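Local structure of MarR Like Protein, TVG0766549 (Thermoplasma volcanium, 3LFK) at residues D33-L45 with E60-L73. The protein is of unknown function, reported as a mechanosensitive channel but built like MarR-type transcriptional regulators, which suggests that it binds DNA. Numbering follows the deposited sequence.
Sequences DMSQDEVSLLLFL and ETGLKDPESVLKNL
Helix 36-45 and helix 66-73 cross almost perpendicularly, at -83° with their axes 9.4 Å apart; the CA atoms of Glu38 and Val69 are the nearest pair. Leu41 is the central knob, seated among Pro66, Val69, Leu70 and Leu73. Its chi1 of -180° swings CG away from the backbone N, and CD2 then rests on the backbone of helix 66-73, 3.6 Å from Leu70 N, while CD1 turns to Thr61 CG2. Leu73 returns the fit: its CD1 lies 3.7 Å from Leu41 CD2, and its CD2 reaches Met34 SD at 4.0 Å. Val69 CG1 packs against Asp37 O and Glu38 CA. Further along, Thr61 CG2 sits squarely over the Phe44 ring in a CH-pi contact, 3.8 Å from the centroid and 8° off the normal; Thr61 OG1, bonded to Ile57 O, also accepts from Leu63 N in an ST turn. No direct hydrogen bond joins the segments. Instead a water donates to Asp37 OD2 and to Glu38 OE2, 2.8 Å away, and weakly accepts from Asn72 ND2, while Glu38 OE1 bonds Ser35 N and Tyr76 OH. Ile57 of helix 54-60 also packs on Leu41, completing the three-helix core of a winged helix-turn-helix domain, in which helix 66-76 probably corresponds to the recognition helix.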
ATOM      1  N   ASP A  33      -0.837  -9.887   5.242  1.00 16.87           N
ATOM      2  CA  ASP A  33       0.441 -10.589   5.255  1.00 19.26           C
ATOM      3  C   ASP A  33       1.651  -9.799   4.781  1.00 18.37           C
ATOM      4  O   ASP A  33       2.718 -10.366   4.545  1.00 23.54           O
ATOM      5  CB  ASP A  33       0.326 -11.907   4.483  1.00 18.61           C
ATOM      6  CG  ASP A  33      -0.741 -12.800   5.052  1.00 26.65           C
ATOM      7  OD1 ASP A  33      -0.605 -13.163   6.238  1.00 33.87           O
ATOM      8  OD2 ASP A  33      -1.698 -13.117   4.327  1.00 29.27           O
ATOM      9  N   MET A  34       1.508  -8.494   4.638  1.00 16.17           N
ATOM     10  CA  MET A  34       2.639  -7.669   4.257  1.00 16.48           C
ATOM     11  C   MET A  34       3.509  -7.445   5.477  1.00 17.12           C
ATOM     12  O   MET A  34       3.022  -7.442   6.616  1.00 21.75           O
ATOM     13  CB  MET A  34       2.168  -6.301   3.748  1.00 17.26           C
ATOM     14  CG  MET A  34       1.474  -6.362   2.367  1.00 16.53           C
ATOM     15  SD  MET A  34       1.108  -4.704   1.783  1.00 19.07           S
ATOM     16  CE  MET A  34      -0.415  -4.351   2.715  1.00 20.46           C
ATOM     17  N   SER A  35       4.802  -7.250   5.248  1.00 16.62           N
ATOM     18  CA  SER A  35       5.685  -6.951   6.368  1.00 16.48           C
ATOM     19  C   SER A  35       5.555  -5.441   6.613  1.00 15.87           C
ATOM     20  O   SER A  35       5.004  -4.723   5.773  1.00 16.35           O
ATOM     21  CB  SER A  35       7.116  -7.360   6.020  1.00 17.40           C
ATOM     22  OG  SER A  35       7.425  -7.052   4.685  1.00 20.31           O
ATOM     23  N   GLN A  36       6.063  -4.952   7.749  1.00 17.16           N
ATOM     24  CA  GLN A  36       5.891  -3.520   8.056  1.00 17.63           C
ATOM     25  C   GLN A  36       6.539  -2.555   7.062  1.00 16.78           C
ATOM     26  O   GLN A  36       5.996  -1.473   6.785  1.00 18.53           O
ATOM     27  CB  GLN A  36       6.369  -3.238   9.481  1.00 19.32           C
ATOM     28  CG  GLN A  36       6.089  -1.788   9.943  1.00 27.66           C
ATOM     29  CD  GLN A  36       4.629  -1.373   9.771  1.00 32.18           C
ATOM     30  OE1 GLN A  36       3.712  -2.083  10.203  1.00 33.73           O
ATOM     31  NE2 GLN A  36       4.407  -0.211   9.139  1.00 32.67           N
ATOM     32  N   ASP A  37       7.688  -2.944   6.503  1.00 17.15           N
ATOM     33  CA  ASP A  37       8.340  -2.101   5.517  1.00 17.92           C
ATOM     34  C   ASP A  37       7.421  -1.898   4.301  1.00 17.34           C
ATOM     35  O   ASP A  37       7.327  -0.795   3.745  1.00 16.43           O
ATOM     36  CB  ASP A  37       9.709  -2.684   5.117  1.00 19.15           C
ATOM     37  CG  ASP A  37       9.647  -4.165   4.710  1.00 23.79           C
ATOM     38  OD1 ASP A  37       8.612  -4.822   4.916  1.00 24.25           O
ATOM     39  OD2 ASP A  37      10.650  -4.665   4.177  1.00 26.29           O
ATOM     40  N   GLU A  38       6.720  -2.967   3.906  1.00 17.96           N
ATOM     41  CA  GLU A  38       5.809  -2.891   2.773  1.00 15.67           C
ATOM     42  C   GLU A  38       4.606  -2.005   3.074  1.00 15.00           C
ATOM     43  O   GLU A  38       4.191  -1.224   2.238  1.00 16.52           O
ATOM     44  CB  GLU A  38       5.362  -4.322   2.390  1.00 14.36           C
ATOM     45  CG  GLU A  38       6.520  -5.081   1.731  1.00 17.89           C
ATOM     46  CD  GLU A  38       6.367  -6.588   1.717  1.00 15.98           C
ATOM     47  OE1 GLU A  38       5.328  -7.116   2.147  1.00 17.47           O
ATOM     48  OE2 GLU A  38       7.332  -7.242   1.270  1.00 17.39           O
ATOM     49  N   VAL A  39       4.082  -2.116   4.290  1.00 15.89           N
ATOM     50  CA  VAL A  39       2.953  -1.304   4.694  1.00 15.83           C
ATOM     51  C   VAL A  39       3.396   0.158   4.706  1.00 16.90           C
ATOM     52  O   VAL A  39       2.711   1.024   4.180  1.00 17.90           O
ATOM     53  CB  VAL A  39       2.463  -1.711   6.093  1.00 14.09           C
ATOM     54  CG1 VAL A  39       1.336  -0.779   6.538  1.00 18.07           C
ATOM     55  CG2 VAL A  39       1.920  -3.143   6.075  1.00 18.33           C
ATOM     56  N   SER A  40       4.551   0.429   5.305  1.00 17.81           N
ATOM     57  CA  SER A  40       5.064   1.804   5.318  1.00 17.70           C
ATOM     58  C   SER A  40       5.168   2.391   3.903  1.00 20.74           C
ATOM     59  O   SER A  40       4.739   3.529   3.641  1.00 18.81           O
ATOM     60  CB  SER A  40       6.447   1.813   5.980  1.00 20.90           C
ATOM     61  OG  SER A  40       6.313   1.491   7.350  1.00 36.15           O
ATOM     62  N   LEU A  41       5.725   1.623   2.964  1.00 17.36           N
ATOM     63  CA  LEU A  41       5.849   2.128   1.615  1.00 16.41           C
ATOM     64  C   LEU A  41       4.483   2.338   0.940  1.00 16.37           C
ATOM     65  O   LEU A  41       4.274   3.306   0.241  1.00 17.15           O
ATOM     66  CB  LEU A  41       6.704   1.188   0.760  1.00 15.68           C
ATOM     67  CG  LEU A  41       6.857   1.712  -0.673  1.00 16.91           C
ATOM     68  CD1 LEU A  41       7.517   3.106  -0.710  1.00 20.40           C
ATOM     69  CD2 LEU A  41       7.698   0.720  -1.468  1.00 19.57           C
ATOM     70  N   LEU A  42       3.567   1.393   1.128  1.00 14.37           N
ATOM     71  CA  LEU A  42       2.239   1.520   0.540  1.00 14.06           C
ATOM     72  C   LEU A  42       1.544   2.802   1.026  1.00 17.48           C
ATOM     73  O   LEU A  42       0.916   3.514   0.242  1.00 18.10           O
ATOM     74  CB  LEU A  42       1.401   0.277   0.901  1.00 15.58           C
ATOM     75  CG  LEU A  42       0.006   0.209   0.281  1.00 17.59           C
ATOM     76  CD1 LEU A  42       0.129  -0.064  -1.194  1.00 22.05           C
ATOM     77  CD2 LEU A  42      -0.804  -0.904   0.956  1.00 23.62           C
ATOM     78  N   LEU A  43       1.645   3.071   2.326  1.00 18.93           N
ATOM     79  CA  LEU A  43       1.017   4.265   2.887  1.00 19.99           C
ATOM     80  C   LEU A  43       1.750   5.523   2.417  1.00 17.74           C
ATOM     81  O   LEU A  43       1.133   6.575   2.241  1.00 21.46           O
ATOM     82  CB  LEU A  43       0.999   4.195   4.429  1.00 19.42           C
ATOM     83  CG  LEU A  43       0.157   3.050   4.994  1.00 23.60           C
ATOM     84  CD1 LEU A  43       0.119   3.136   6.518  1.00 26.58           C
ATOM     85  CD2 LEU A  43      -1.234   3.100   4.426  1.00 26.30           C
ATOM     86  N   PHE A  44       3.053   5.419   2.204  1.00 19.11           N
ATOM     87  CA  PHE A  44       3.806   6.571   1.711  1.00 19.20           C
ATOM     88  C   PHE A  44       3.254   6.907   0.318  1.00 20.38           C
ATOM     89  O   PHE A  44       2.990   8.059  -0.007  1.00 21.75           O
ATOM     90  CB  PHE A  44       5.294   6.225   1.642  1.00 20.21           C
ATOM     91  CG  PHE A  44       6.140   7.279   0.978  1.00 22.62           C
ATOM     92  CD1 PHE A  44       6.673   8.334   1.716  1.00 25.01           C
ATOM     93  CD2 PHE A  44       6.402   7.215  -0.388  1.00 20.93           C
ATOM     94  CE1 PHE A  44       7.455   9.307   1.088  1.00 21.25           C
ATOM     95  CE2 PHE A  44       7.183   8.178  -1.022  1.00 20.80           C
ATOM     96  CZ  PHE A  44       7.709   9.228  -0.281  1.00 23.92           C
ATOM     97  N   LEU A  45       3.063   5.897  -0.523  1.00 17.35           N
ATOM     98  CA  LEU A  45       2.541   6.132  -1.852  1.00 16.55           C
ATOM     99  C   LEU A  45       1.130   6.725  -1.794  1.00 18.03           C
ATOM    100  O   LEU A  45       0.801   7.631  -2.566  1.00 20.93           O
ATOM    101  CB  LEU A  45       2.534   4.814  -2.659  1.00 18.45           C
ATOM    102  CG  LEU A  45       3.945   4.260  -2.940  1.00 20.24           C
ATOM    103  CD1 LEU A  45       3.835   2.823  -3.505  1.00 20.42           C
ATOM    104  CD2 LEU A  45       4.667   5.144  -3.944  1.00 23.83           C
ATOM    105  N   GLU A  60      13.117   9.651   0.063  1.00 26.68           N
ATOM    106  CA  GLU A  60      12.255   9.982   1.178  1.00 23.76           C
ATOM    107  C   GLU A  60      11.626   8.964   2.123  1.00 24.85           C
ATOM    108  O   GLU A  60      11.024   9.358   3.122  1.00 28.67           O
ATOM    109  CB  GLU A  60      11.137  10.852   0.609  1.00 22.71           C
ATOM    110  CG  GLU A  60      11.625  12.048  -0.209  1.00 26.91           C
ATOM    111  CD  GLU A  60      10.511  12.738  -0.975  1.00 22.47           C
ATOM    112  OE1 GLU A  60       9.374  12.807  -0.464  1.00 25.81           O
ATOM    113  OE2 GLU A  60      10.778  13.234  -2.090  1.00 27.16           O
ATOM    114  N   THR A  61      11.748   7.674   1.844  1.00 26.19           N
ATOM    115  CA  THR A  61      11.076   6.699   2.701  1.00 26.58           C
ATOM    116  C   THR A  61      11.813   6.168   3.912  1.00 31.64           C
ATOM    117  O   THR A  61      11.188   5.607   4.810  1.00 37.97           O
ATOM    118  CB  THR A  61      10.681   5.492   1.921  1.00 27.03           C
ATOM    119  OG1 THR A  61      11.881   4.835   1.499  1.00 27.06           O
ATOM    120  CG2 THR A  61       9.827   5.890   0.721  1.00 25.88           C
ATOM    121  N   GLY A  62      13.130   6.304   3.927  1.00 34.17           N
ATOM    122  CA  GLY A  62      13.891   5.802   5.057  1.00 38.09           C
ATOM    123  C   GLY A  62      14.179   4.314   4.960  1.00 42.53           C
ATOM    124  O   GLY A  62      14.600   3.697   5.941  1.00 46.93           O
ATOM    125  N   LEU A  63      13.955   3.739   3.780  1.00 35.80           N
ATOM    126  CA  LEU A  63      14.190   2.320   3.552  1.00 27.98           C
ATOM    127  C   LEU A  63      15.578   2.042   3.006  1.00 26.02           C
ATOM    128  O   LEU A  63      16.087   2.779   2.171  1.00 29.10           O
ATOM    129  CB  LEU A  63      13.152   1.766   2.562  1.00 31.30           C
ATOM    130  CG  LEU A  63      11.684   1.822   3.000  1.00 30.18           C
ATOM    131  CD1 LEU A  63      10.768   1.544   1.795  1.00 29.68           C
ATOM    132  CD2 LEU A  63      11.432   0.791   4.091  1.00 35.27           C
ATOM    133  N   LYS A  64      16.199   0.964   3.467  1.00 27.80           N
ATOM    134  CA  LYS A  64      17.524   0.606   2.976  1.00 27.11           C
ATOM    135  C   LYS A  64      17.505   0.113   1.531  1.00 30.54           C
ATOM    136  O   LYS A  64      18.450   0.333   0.769  1.00 36.57           O
ATOM    137  CB  LYS A  64      18.139  -0.477   3.870  1.00 28.62           C
ATOM    138  CG  LYS A  64      18.345  -0.048   5.309  1.00 43.94           C
ATOM    139  CD  LYS A  64      19.566   0.844   5.466  1.00 53.92           C
ATOM    140  CE  LYS A  64      19.716   1.304   6.916  1.00 61.20           C
ATOM    141  NZ  LYS A  64      19.633   0.166   7.892  1.00 61.30           N
ATOM    142  N   ASP A  65      16.443  -0.590   1.150  1.00 27.59           N
ATOM    143  CA  ASP A  65      16.341  -1.097  -0.197  1.00 23.22           C
ATOM    144  C   ASP A  65      14.907  -0.856  -0.663  1.00 26.14           C
ATOM    145  O   ASP A  65      14.111  -1.789  -0.755  1.00 22.34           O
ATOM    146  CB  ASP A  65      16.681  -2.596  -0.220  1.00 25.24           C
ATOM    147  CG  ASP A  65      16.868  -3.150  -1.639  1.00 24.91           C
ATOM    148  OD1 ASP A  65      16.546  -2.457  -2.626  1.00 27.51           O
ATOM    149  OD2 ASP A  65      17.321  -4.310  -1.780  1.00 24.97           O
ATOM    150  N   PRO A  66      14.567   0.410  -0.954  1.00 23.62           N
ATOM    151  CA  PRO A  66      13.227   0.807  -1.412  1.00 23.93           C
ATOM    152  C   PRO A  66      12.769   0.029  -2.631  1.00 23.56           C
ATOM    153  O   PRO A  66      11.587  -0.348  -2.743  1.00 21.93           O
ATOM    154  CB  PRO A  66      13.397   2.290  -1.748  1.00 30.15           C
ATOM    155  CG  PRO A  66      14.530   2.721  -0.896  1.00 37.41           C
ATOM    156  CD  PRO A  66      15.479   1.571  -0.965  1.00 30.16           C
ATOM    157  N   GLU A  67      13.682  -0.182  -3.568  1.00 25.23           N
ATOM    158  CA  GLU A  67      13.318  -0.904  -4.780  1.00 24.53           C
ATOM    159  C   GLU A  67      12.862  -2.322  -4.511  1.00 19.30           C
ATOM    160  O   GLU A  67      11.959  -2.818  -5.181  1.00 21.46           O
ATOM    161  CB  GLU A  67      14.463  -0.911  -5.795  1.00 31.05           C
ATOM    162  CG  GLU A  67      14.885   0.495  -6.180  1.00 37.65           C
ATOM    163  CD  GLU A  67      15.885   0.530  -7.305  1.00 47.24           C
ATOM    164  OE1 GLU A  67      16.362  -0.548  -7.731  1.00 47.83           O
ATOM    165  OE2 GLU A  67      16.196   1.646  -7.761  1.00 49.89           O
ATOM    166  N   SER A  68      13.481  -2.995  -3.548  1.00 20.78           N
ATOM    167  CA  SER A  68      13.073  -4.362  -3.237  1.00 20.23           C
ATOM    168  C   SER A  68      11.678  -4.352  -2.620  1.00 17.75           C
ATOM    169  O   SER A  68      10.839  -5.211  -2.930  1.00 18.29           O
ATOM    170  CB  SER A  68      14.045  -5.006  -2.241  1.00 19.49           C
ATOM    171  OG  SER A  68      13.611  -6.307  -1.876  1.00 29.19           O
ATOM    172  N   VAL A  69      11.438  -3.395  -1.730  1.00 17.95           N
ATOM    173  CA  VAL A  69      10.124  -3.302  -1.089  1.00 16.37           C
ATOM    174  C   VAL A  69       9.057  -3.002  -2.160  1.00 16.40           C
ATOM    175  O   VAL A  69       7.978  -3.623  -2.185  1.00 17.56           O
ATOM    176  CB  VAL A  69      10.100  -2.186  -0.014  1.00 16.99           C
ATOM    177  CG1 VAL A  69       8.751  -2.192   0.707  1.00 17.43           C
ATOM    178  CG2 VAL A  69      11.199  -2.419   1.021  1.00 19.85           C
ATOM    179  N   LEU A  70       9.366  -2.065  -3.044  1.00 16.42           N
ATOM    180  CA  LEU A  70       8.438  -1.693  -4.120  1.00 16.20           C
ATOM    181  C   LEU A  70       8.153  -2.895  -5.031  1.00 17.59           C
ATOM    182  O   LEU A  70       7.001  -3.096  -5.416  1.00 15.96           O
ATOM    183  CB  LEU A  70       9.025  -0.545  -4.952  1.00 18.09           C
ATOM    184  CG  LEU A  70       8.172  -0.083  -6.146  1.00 18.95           C
ATOM    185  CD1 LEU A  70       6.765   0.342  -5.704  1.00 23.15           C
ATOM    186  CD2 LEU A  70       8.890   1.088  -6.843  1.00 22.27           C
ATOM    187  N   LYS A  71       9.181  -3.672  -5.383  1.00 17.76           N
ATOM    188  CA  LYS A  71       8.959  -4.829  -6.247  1.00 16.50           C
ATOM    189  C   LYS A  71       7.984  -5.796  -5.606  1.00 18.73           C
ATOM    190  O   LYS A  71       7.198  -6.410  -6.297  1.00 17.53           O
ATOM    191  CB  LYS A  71      10.260  -5.545  -6.587  1.00 20.10           C
ATOM    192  CG  LYS A  71      11.063  -4.782  -7.631  1.00 23.22           C
ATOM    193  CD  LYS A  71      12.362  -5.525  -7.962  1.00 30.75           C
ATOM    194  CE  LYS A  71      13.514  -4.566  -8.132  1.00 43.38           C
ATOM    195  NZ  LYS A  71      14.789  -5.292  -8.385  1.00 45.05           N
ATOM    196  N   ASN A  72       8.042  -5.946  -4.285  1.00 16.06           N
ATOM    197  CA  ASN A  72       7.052  -6.814  -3.635  1.00 15.68           C
ATOM    198  C   ASN A  72       5.638  -6.233  -3.808  1.00 14.90           C
ATOM    199  O   ASN A  72       4.695  -6.963  -4.109  1.00 16.16           O
ATOM    200  CB  ASN A  72       7.384  -6.991  -2.143  1.00 16.63           C
ATOM    201  CG  ASN A  72       8.454  -8.028  -1.931  1.00 23.82           C
ATOM    202  OD1 ASN A  72       8.341  -9.143  -2.439  1.00 28.62           O
ATOM    203  ND2 ASN A  72       9.491  -7.683  -1.188  1.00 27.14           N
ATOM    204  N   LEU A  73       5.473  -4.922  -3.620  1.00 15.53           N
ATOM    205  CA  LEU A  73       4.153  -4.316  -3.793  1.00 15.38           C
ATOM    206  C   LEU A  73       3.665  -4.493  -5.213  1.00 14.89           C
ATOM    207  O   LEU A  73       2.462  -4.645  -5.428  1.00 16.44           O
ATOM    208  CB  LEU A  73       4.165  -2.828  -3.434  1.00 14.64           C
ATOM    209  CG  LEU A  73       4.505  -2.540  -1.974  1.00 16.59           C
ATOM    210  CD1 LEU A  73       4.437  -1.039  -1.785  1.00 16.50           C
ATOM    211  CD2 LEU A  73       3.543  -3.224  -1.020  1.00 17.56           C
TER
HETATM  212  O   HOH W   1       9.732  -5.895   1.586  1.00 19.88           O